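Long-range contacts in catalase-3 (Neurospora crassa, PDB 4AJ9), which catalyses the breakdown of hydrogen peroxide to water and molecular oxygen with a heme cofactor, which probably protects cells from peroxide damage: residues Ile199-Arg204 and Ala252-Gln257; Ala580-Phe585 and Tyr621-Pro626; Thr232-Ala237 and Pro269-Ala274. One frame throughout, in Å; residues are numbered along the deposited sequence.

How the contacts relate
Contacts 1 and 3 belong to the catalase part of the chain, contact 2 to the C-terminal domain of long catalases. Contact 1 sits between the other two, its centre about 15 Å from the centre of each; contacts 2 and 3 do not touch. F254 packs on the backbone of T583, joining contact 1 to contact 2. Contacts 1 and 3 are tied by polar bonds: T232 OG1 lies 2.6 Å from R204 O, and R201 N lies 2.9 Å from A237 O. The Y203 side chain is about 9 Å from a bound heme and from the side chain of H65, the predicted active-site histidine. The W271 side chain of contact 3 is about 13 Å from a bound heme.

Contact 1: Ile199-Arg204 and Ala252-Gln257; sequences IPRSYR and ADFHRQ
S202 and H255 bring the two backbones closest, with CA atoms 5.3 Å apart, where the loop 199-204, which follows helix 187-193 in the catalase part, meets the first turn of helix 254-264. H255 points at the loop and carries the buried packing. Its NE2 gives a weak hydrogen bond to P200 O, 2.9 Å long but bent to 124° at the hydrogen. The carbonyl carbon of S202 lies over one face of the imidazole, and S202 CA comes within 3.6 Å of H255 CD2. CG of Y203 stands anti to its carbonyl carbon (chi1 -61°), and one face of the phenol ring receives CB of H255, 3.8 Å from the ring centroid, a CH-pi contact. The two ring planes meet obliquely, at 58°. Water 1 joins Y203 OH to R256 NE; water 2 links Y203 N to H255 O. An alanine in place of Y203 would probably leave H255 CB without its aromatic cover and water 1 without its hydroxyl partner. CZ of F254 lies over one face of the R201 guanidinium, 3.7 Å from R201 NH1. The rim of the F254 ring meets R201 O, 3.2 Å from CE2. R201 also forms salt bridges to D586 and D258, and R256 to E165 of the second subunit. Y203 further touches L259 of the same helix and A69 of strand 68-77, while F254 packs on L247 of helix 241-250.

Contact 2: Ala580-Phe585 and Tyr621-Pro626; sequences ADATAF and YRWGKP
K625 reaches F585 with the far half of its side chain. Its CB points toward 580-585, and the chain runs extended as far as CE. CD lies 3.4 Å from F585 O. CE touches two backbone carbonyl oxygens, A582 O at 3.4 Å and F585 O closer still. A bend at chi4 (-61°) places NZ, which donates to F585 O at 2.9 Å, nearly along the C=O axis. NZ also donates to water 3, which in turn bonds T583 O. The salt bridge of NZ goes to E243 of helix 241-250, so this ammonium ties the C-terminal domain to the catalase part. The two segments lead into 587-590 and 627-630, neighbouring strands of the central parallel sheet in this domain, by sequence class I glutamine amidotransferase-like. A Schellman motif with G624 at C-prime ends helix 612-622. Beside it, the six-membered ring of W623 meets T583 obliquely; CZ3 is a tight 3.2 Å from T583 CG2 and also touches A582 CB. T583 N donates to D581 OD2, an Asx turn, and T583 OG1 donates to the same oxygen from the opposite face of the carboxylate plane. W623 packs further on E242 and E243.

Contact 3: Thr232-Ala237 and Pro269-Ala274; sequences TKQGKA and PSWELA
Q234 turns its terminal amide to the backbone of S270 and grips it at both ends. Its OE1 accepts from S270 N at 2.9 Å, an almost straight bond at the hydrogen (170°). Its NE2 donates to S270 O at 3.0 Å. The chain is bent at chi2, where CD swings to one side (68°), and P269 CB packs against the amide, 3.6 Å from NE2. S270 O has a second donor, K233 N, which comes from above the carbonyl plane; the two N-H groups approach from opposite faces. T232 and W271 form an antiparallel, non-hydrogen-bonded pair where strands 223-232 and 270-278 meet in the antiparallel beta-barrel of the catalase fold. Their side chains share one face of the sheet and cross obliquely. The indole reaches T232 through its pyrrole part, with CD1 3.4 Å from T232 CA and NE1 3.6 Å from T232 CB. NE2 of Q234 stands over one face of this indole. W271 NE1 bonds M206 O, and the ring meets F122 edge-to-face. T232 OG1 accepts from Q234 N, 3.0 Å away, and so makes an ST turn as the chain leaves the strand. Q234 NE2 also bonds R204 O, the same carbonyl that T232 OG1 reaches, which ties the turn to the loop of contact 1. K233 lies across S270 with CB and CG close to S270 O. Its folded chain then crosses E272 obliquely, CD against CG, and NZ forms a long salt bridge of 3.8 Å to E272 OE1.

Contact 1: Ile199-Arg204 and Ala252-Gln257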
# COMPACT_ATOMS: atom_id res chain seq x y z
N ILE C 199 20.28 10.40 28.67
CA ILE C 199 21.55 9.96 28.07
C ILE C 199 22.17 8.76 28.78
O ILE C 199 23.30 8.83 29.31
CB ILE C 199 22.58 11.11 27.98
CG1 ILE C 199 22.70 11.84 29.33
CG2 ILE C 199 22.19 12.08 26.91
CD1 ILE C 199 23.73 13.00 29.31
N PRO C 200 21.45 7.63 28.78
CA PRO C 200 21.91 6.41 29.44
C PRO C 200 23.17 5.88 28.80
O PRO C 200 23.41 6.10 27.60
CB PRO C 200 20.75 5.42 29.20
CG PRO C 200 20.06 5.95 27.99
CD PRO C 200 20.15 7.44 28.12
N ARG C 201 23.97 5.19 29.60
CA ARG C 201 25.19 4.53 29.14
C ARG C 201 24.88 3.39 28.18
O ARG C 201 25.64 3.13 27.24
CB ARG C 201 26.00 4.04 30.35
CG ARG C 201 26.99 2.94 30.05
CD ARG C 201 28.05 3.36 29.02
NE ARG C 201 29.05 2.30 28.92
CZ ARG C 201 28.88 1.20 28.21
NH1 ARG C 201 27.76 1.02 27.51
NH2 ARG C 201 29.82 0.27 28.19
N SER C 202 23.76 2.71 28.40
CA SER C 202 23.32 1.65 27.47
C SER C 202 21.89 1.26 27.78
O SER C 202 21.33 1.68 28.80
CB SER C 202 24.21 0.42 27.59
OG SER C 202 23.77 -0.42 28.65
N TYR C 203 21.29 0.45 26.89
CA TYR C 203 19.95 -0.09 27.12
C TYR C 203 19.99 -0.94 28.38
O TYR C 203 19.02 -1.02 29.13
CB TYR C 203 19.51 -0.97 25.96
CG TYR C 203 19.41 -0.29 24.60
CD1 TYR C 203 19.03 1.04 24.48
CD2 TYR C 203 19.66 -1.02 23.44
CE1 TYR C 203 18.93 1.65 23.20
CE2 TYR C 203 19.56 -0.44 22.20
CZ TYR C 203 19.19 0.89 22.07
OH TYR C 203 19.11 1.42 20.80
N ARG C 204 21.13 -1.60 28.59
CA ARG C 204 21.30 -2.53 29.70
C ARG C 204 21.36 -1.83 31.05
O ARG C 204 21.14 -2.46 32.09
CB ARG C 204 22.56 -3.38 29.49
CG ARG C 204 22.54 -4.20 28.21
CD ARG C 204 23.83 -4.97 28.02
NE ARG C 204 25.00 -4.09 28.00
CZ ARG C 204 26.00 -4.15 28.88
NH1 ARG C 204 26.00 -5.05 29.85
NH2 ARG C 204 27.01 -3.29 28.77
N ALA C 252 27.32 6.25 16.08
CA ALA C 252 25.88 6.40 16.16
C ALA C 252 25.23 5.10 16.65
O ALA C 252 24.09 5.11 17.11
CB ALA C 252 25.33 6.80 14.79
N ASP C 253 25.96 4.00 16.56
CA ASP C 253 25.43 2.68 16.89
C ASP C 253 25.84 2.20 18.28
O ASP C 253 25.77 1.01 18.58
CB ASP C 253 25.91 1.68 15.84
CG ASP C 253 25.44 2.06 14.45
OD1 ASP C 253 24.21 2.16 14.27
OD2 ASP C 253 26.29 2.28 13.56
N PHE C 254 26.26 3.14 19.11
CA PHE C 254 26.87 2.79 20.39
C PHE C 254 25.98 1.84 21.20
O PHE C 254 26.45 0.82 21.72
CB PHE C 254 27.16 4.06 21.18
CG PHE C 254 27.81 3.83 22.54
CD1 PHE C 254 29.14 3.43 22.63
CD2 PHE C 254 27.11 4.07 23.71
CE1 PHE C 254 29.75 3.24 23.87
CE2 PHE C 254 27.70 3.89 24.95
CZ PHE C 254 29.03 3.47 25.03
N HIS C 255 24.70 2.17 21.32
CA HIS C 255 23.81 1.36 22.17
C HIS C 255 23.43 0.02 21.53
O HIS C 255 23.41 -1.01 22.21
CB HIS C 255 22.56 2.14 22.56
CG HIS C 255 22.80 3.22 23.57
ND1 HIS C 255 21.88 4.22 23.83
CD2 HIS C 255 23.85 3.45 24.40
CE1 HIS C 255 22.36 5.03 24.76
NE2 HIS C 255 23.56 4.58 25.12
N ARG C 256 23.11 0.02 20.24
CA ARG C 256 22.80 -1.26 19.62
C ARG C 256 24.03 -2.16 19.57
O ARG C 256 23.90 -3.37 19.67
CB ARG C 256 22.14 -1.10 18.24
CG ARG C 256 22.98 -0.48 17.15
CD ARG C 256 22.22 -0.52 15.81
NE ARG C 256 20.91 0.14 15.91
CZ ARG C 256 20.06 0.30 14.90
NH1 ARG C 256 20.37 -0.15 13.69
NH2 ARG C 256 18.90 0.92 15.10
N GLN C 257 25.22 -1.58 19.40
CA GLN C 257 26.44 -2.38 19.47
C GLN C 257 26.66 -2.93 20.89
O GLN C 257 27.04 -4.10 21.05
CB GLN C 257 27.66 -1.57 19.01
CG GLN C 257 28.93 -2.41 18.83
CD GLN C 257 28.91 -3.25 17.56
OE1 GLN C 257 28.95 -2.72 16.44
NE2 GLN C 257 28.85 -4.58 17.72
O HOH W 1 19.77 1.42 18.14
O HOH W 2 22.80 -1.32 25.00

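Contact 2: Ala580-Phe585 and Tyr621-Pro626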
# COMPACT_ATOMS: atom_id res chain seq x y z
N ALA C 580 40.31 5.36 17.17
CA ALA C 580 39.91 5.36 18.58
C ALA C 580 39.35 6.68 19.08
O ALA C 580 39.71 7.76 18.60
CB ALA C 580 41.06 4.93 19.47
N ASP C 581 38.46 6.58 20.06
CA ASP C 581 37.93 7.76 20.73
C ASP C 581 37.58 7.40 22.17
O ASP C 581 37.22 6.27 22.46
CB ASP C 581 36.71 8.30 19.98
CG ASP C 581 36.28 9.66 20.49
OD1 ASP C 581 36.85 10.68 20.04
OD2 ASP C 581 35.38 9.70 21.36
N ALA C 582 37.67 8.37 23.08
CA ALA C 582 37.39 8.09 24.48
C ALA C 582 35.94 7.65 24.71
O ALA C 582 35.66 6.93 25.67
CB ALA C 582 37.71 9.30 25.33
N THR C 583 35.04 8.11 23.85
CA THR C 583 33.61 7.81 23.99
C THR C 583 33.33 6.31 23.96
O THR C 583 32.26 5.87 24.40
CB THR C 583 32.75 8.48 22.88
OG1 THR C 583 33.26 8.14 21.58
CG2 THR C 583 32.71 10.00 23.04
N ALA C 584 34.27 5.53 23.44
CA ALA C 584 34.08 4.09 23.28
C ALA C 584 34.32 3.30 24.57
O ALA C 584 33.99 2.12 24.65
CB ALA C 584 34.97 3.54 22.19
N PHE C 585 34.90 3.96 25.56
CA PHE C 585 35.39 3.26 26.73
C PHE C 585 34.81 3.82 28.02
O PHE C 585 34.41 4.97 28.10
CB PHE C 585 36.92 3.32 26.79
CG PHE C 585 37.58 2.97 25.49
CD1 PHE C 585 37.48 1.69 24.99
CD2 PHE C 585 38.26 3.92 24.76
CE1 PHE C 585 38.07 1.35 23.79
CE2 PHE C 585 38.85 3.59 23.56
CZ PHE C 585 38.74 2.31 23.07
N TYR C 621 39.22 11.92 31.05
CA TYR C 621 39.27 12.64 32.33
C TYR C 621 38.12 13.62 32.48
O TYR C 621 37.44 13.61 33.50
CB TYR C 621 40.60 13.35 32.53
CG TYR C 621 40.61 14.19 33.79
CD1 TYR C 621 40.93 13.63 35.03
CD2 TYR C 621 40.29 15.54 33.74
CE1 TYR C 621 40.93 14.41 36.19
CE2 TYR C 621 40.28 16.31 34.89
CZ TYR C 621 40.61 15.75 36.10
OH TYR C 621 40.59 16.55 37.22
N ARG C 622 37.90 14.47 31.48
CA ARG C 622 36.87 15.50 31.60
C ARG C 622 35.45 14.95 31.68
O ARG C 622 34.56 15.59 32.23
CB ARG C 622 36.96 16.49 30.44
CG ARG C 622 37.32 17.88 30.90
CD ARG C 622 38.80 18.14 30.77
NE ARG C 622 39.11 18.71 29.47
CZ ARG C 622 39.85 19.79 29.26
NH1 ARG C 622 40.37 20.47 30.28
NH2 ARG C 622 40.05 20.21 28.02
N TRP C 623 35.23 13.78 31.10
CA TRP C 623 33.92 13.14 31.10
C TRP C 623 33.71 12.27 32.34
O TRP C 623 32.73 11.53 32.43
CB TRP C 623 33.77 12.32 29.82
CG TRP C 623 33.79 13.19 28.59
CD1 TRP C 623 33.58 14.54 28.54
CD2 TRP C 623 34.04 12.77 27.25
NE1 TRP C 623 33.67 14.98 27.24
CE2 TRP C 623 33.96 13.92 26.43
CE3 TRP C 623 34.33 11.53 26.65
CZ2 TRP C 623 34.15 13.87 25.04
CZ3 TRP C 623 34.53 11.49 25.28
CH2 TRP C 623 34.43 12.65 24.49
N GLY C 624 34.63 12.39 33.30
CA GLY C 624 34.49 11.74 34.59
C GLY C 624 34.83 10.26 34.69
O GLY C 624 34.49 9.61 35.68
N LYS C 625 35.51 9.72 33.68
CA LYS C 625 35.87 8.31 33.67
C LYS C 625 37.05 8.01 34.60
O LYS C 625 37.90 8.88 34.83
CB LYS C 625 36.23 7.84 32.26
CG LYS C 625 35.18 8.09 31.20
CD LYS C 625 35.64 7.59 29.83
CE LYS C 625 34.68 8.03 28.73
NZ LYS C 625 33.31 7.45 28.99
N PRO C 626 37.11 6.79 35.14
CA PRO C 626 38.36 6.33 35.75
C PRO C 626 39.46 6.41 34.71
O PRO C 626 39.29 5.84 33.63
CB PRO C 626 38.08 4.86 36.07
CG PRO C 626 36.61 4.70 36.02
CD PRO C 626 36.06 5.76 35.13
O HOH W 3 31.17 6.33 26.93

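Contact 3: Thr232-Ala237 and Pro269-Ala274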
# COMPACT_ATOMS: atom_id res chain seq x y z
N THR C 232 16.95 -2.82 36.38
CA THR C 232 18.12 -3.37 35.72
C THR C 232 19.05 -4.06 36.72
O THR C 232 19.40 -3.48 37.76
CB THR C 232 18.89 -2.30 34.91
OG1 THR C 232 20.13 -2.85 34.48
CG2 THR C 232 19.15 -1.07 35.76
N LYS C 233 19.45 -5.29 36.42
CA LYS C 233 20.41 -5.99 37.28
C LYS C 233 21.83 -5.52 36.99
O LYS C 233 22.77 -5.89 37.69
CB LYS C 233 20.29 -7.51 37.12
CG LYS C 233 18.90 -8.07 37.43
CD LYS C 233 18.40 -7.59 38.78
CE LYS C 233 19.30 -8.08 39.91
NZ LYS C 233 18.98 -7.43 41.22
N GLN C 234 21.98 -4.71 35.94
CA GLN C 234 23.28 -4.15 35.59
C GLN C 234 23.52 -2.80 36.30
O GLN C 234 24.64 -2.31 36.34
CB GLN C 234 23.44 -4.01 34.06
CG GLN C 234 23.51 -5.34 33.30
CD GLN C 234 22.20 -6.13 33.32
OE1 GLN C 234 22.17 -7.31 33.66
NE2 GLN C 234 21.11 -5.47 32.92
N GLY C 235 22.47 -2.23 36.88
CA GLY C 235 22.54 -0.92 37.51
C GLY C 235 22.31 0.22 36.52
O GLY C 235 22.66 0.12 35.35
N LYS C 236 21.71 1.31 36.99
CA LYS C 236 21.53 2.48 36.12
C LYS C 236 22.84 3.26 35.95
O LYS C 236 23.59 3.44 36.90
CB LYS C 236 20.43 3.39 36.66
CG LYS C 236 19.02 2.83 36.48
CD LYS C 236 17.95 3.78 36.98
CE LYS C 236 18.00 3.91 38.51
NZ LYS C 236 17.02 4.92 39.00
N ALA C 237 23.12 3.71 34.73
CA ALA C 237 24.33 4.48 34.45
C ALA C 237 24.06 5.44 33.31
O ALA C 237 23.29 5.13 32.41
CB ALA C 237 25.49 3.55 34.09
N PRO C 269 22.10 -9.42 29.53
CA PRO C 269 21.58 -8.52 30.56
C PRO C 269 20.27 -9.04 31.15
O PRO C 269 19.52 -9.74 30.46
CB PRO C 269 21.36 -7.22 29.80
CG PRO C 269 21.02 -7.67 28.40
CD PRO C 269 21.80 -8.94 28.16
N SER C 270 20.01 -8.72 32.42
CA SER C 270 18.76 -9.08 33.07
C SER C 270 18.07 -7.88 33.69
O SER C 270 18.71 -6.87 33.99
CB SER C 270 18.98 -10.15 34.15
OG SER C 270 19.50 -11.32 33.58
N TRP C 271 16.75 -8.00 33.87
CA TRP C 271 15.95 -7.03 34.60
C TRP C 271 14.95 -7.81 35.42
O TRP C 271 14.38 -8.81 34.95
CB TRP C 271 15.14 -6.15 33.65
CG TRP C 271 15.92 -5.18 32.83
CD1 TRP C 271 16.09 -3.85 33.07
CD2 TRP C 271 16.62 -5.46 31.61
NE1 TRP C 271 16.85 -3.27 32.09
CE2 TRP C 271 17.20 -4.24 31.18
CE3 TRP C 271 16.83 -6.61 30.85
CZ2 TRP C 271 17.96 -4.15 30.02
CZ3 TRP C 271 17.59 -6.52 29.70
CH2 TRP C 271 18.15 -5.30 29.29
N GLU C 272 14.72 -7.38 36.65
CA GLU C 272 13.65 -7.99 37.43
C GLU C 272 12.34 -7.27 37.10
O GLU C 272 12.32 -6.05 36.95
CB GLU C 272 13.96 -7.98 38.93
CG GLU C 272 14.86 -9.16 39.34
CD GLU C 272 15.39 -9.07 40.75
OE1 GLU C 272 15.27 -7.99 41.37
OE2 GLU C 272 15.93 -10.08 41.24
N LEU C 273 11.28 -8.05 36.93
CA LEU C 273 9.94 -7.47 36.79
C LEU C 273 9.39 -7.25 38.19
O LEU C 273 9.30 -8.18 38.98
CB LEU C 273 9.01 -8.44 36.06
CG LEU C 273 7.59 -7.90 35.82
CD1 LEU C 273 7.63 -6.59 35.04
CD2 LEU C 273 6.74 -8.94 35.10
N ALA C 274 9.01 -6.01 38.49
CA ALA C 274 8.44 -5.70 39.79
C ALA C 274 7.17 -4.90 39.59
O ALA C 274 6.98 -4.28 38.54
CB ALA C 274 9.44 -4.91 40.63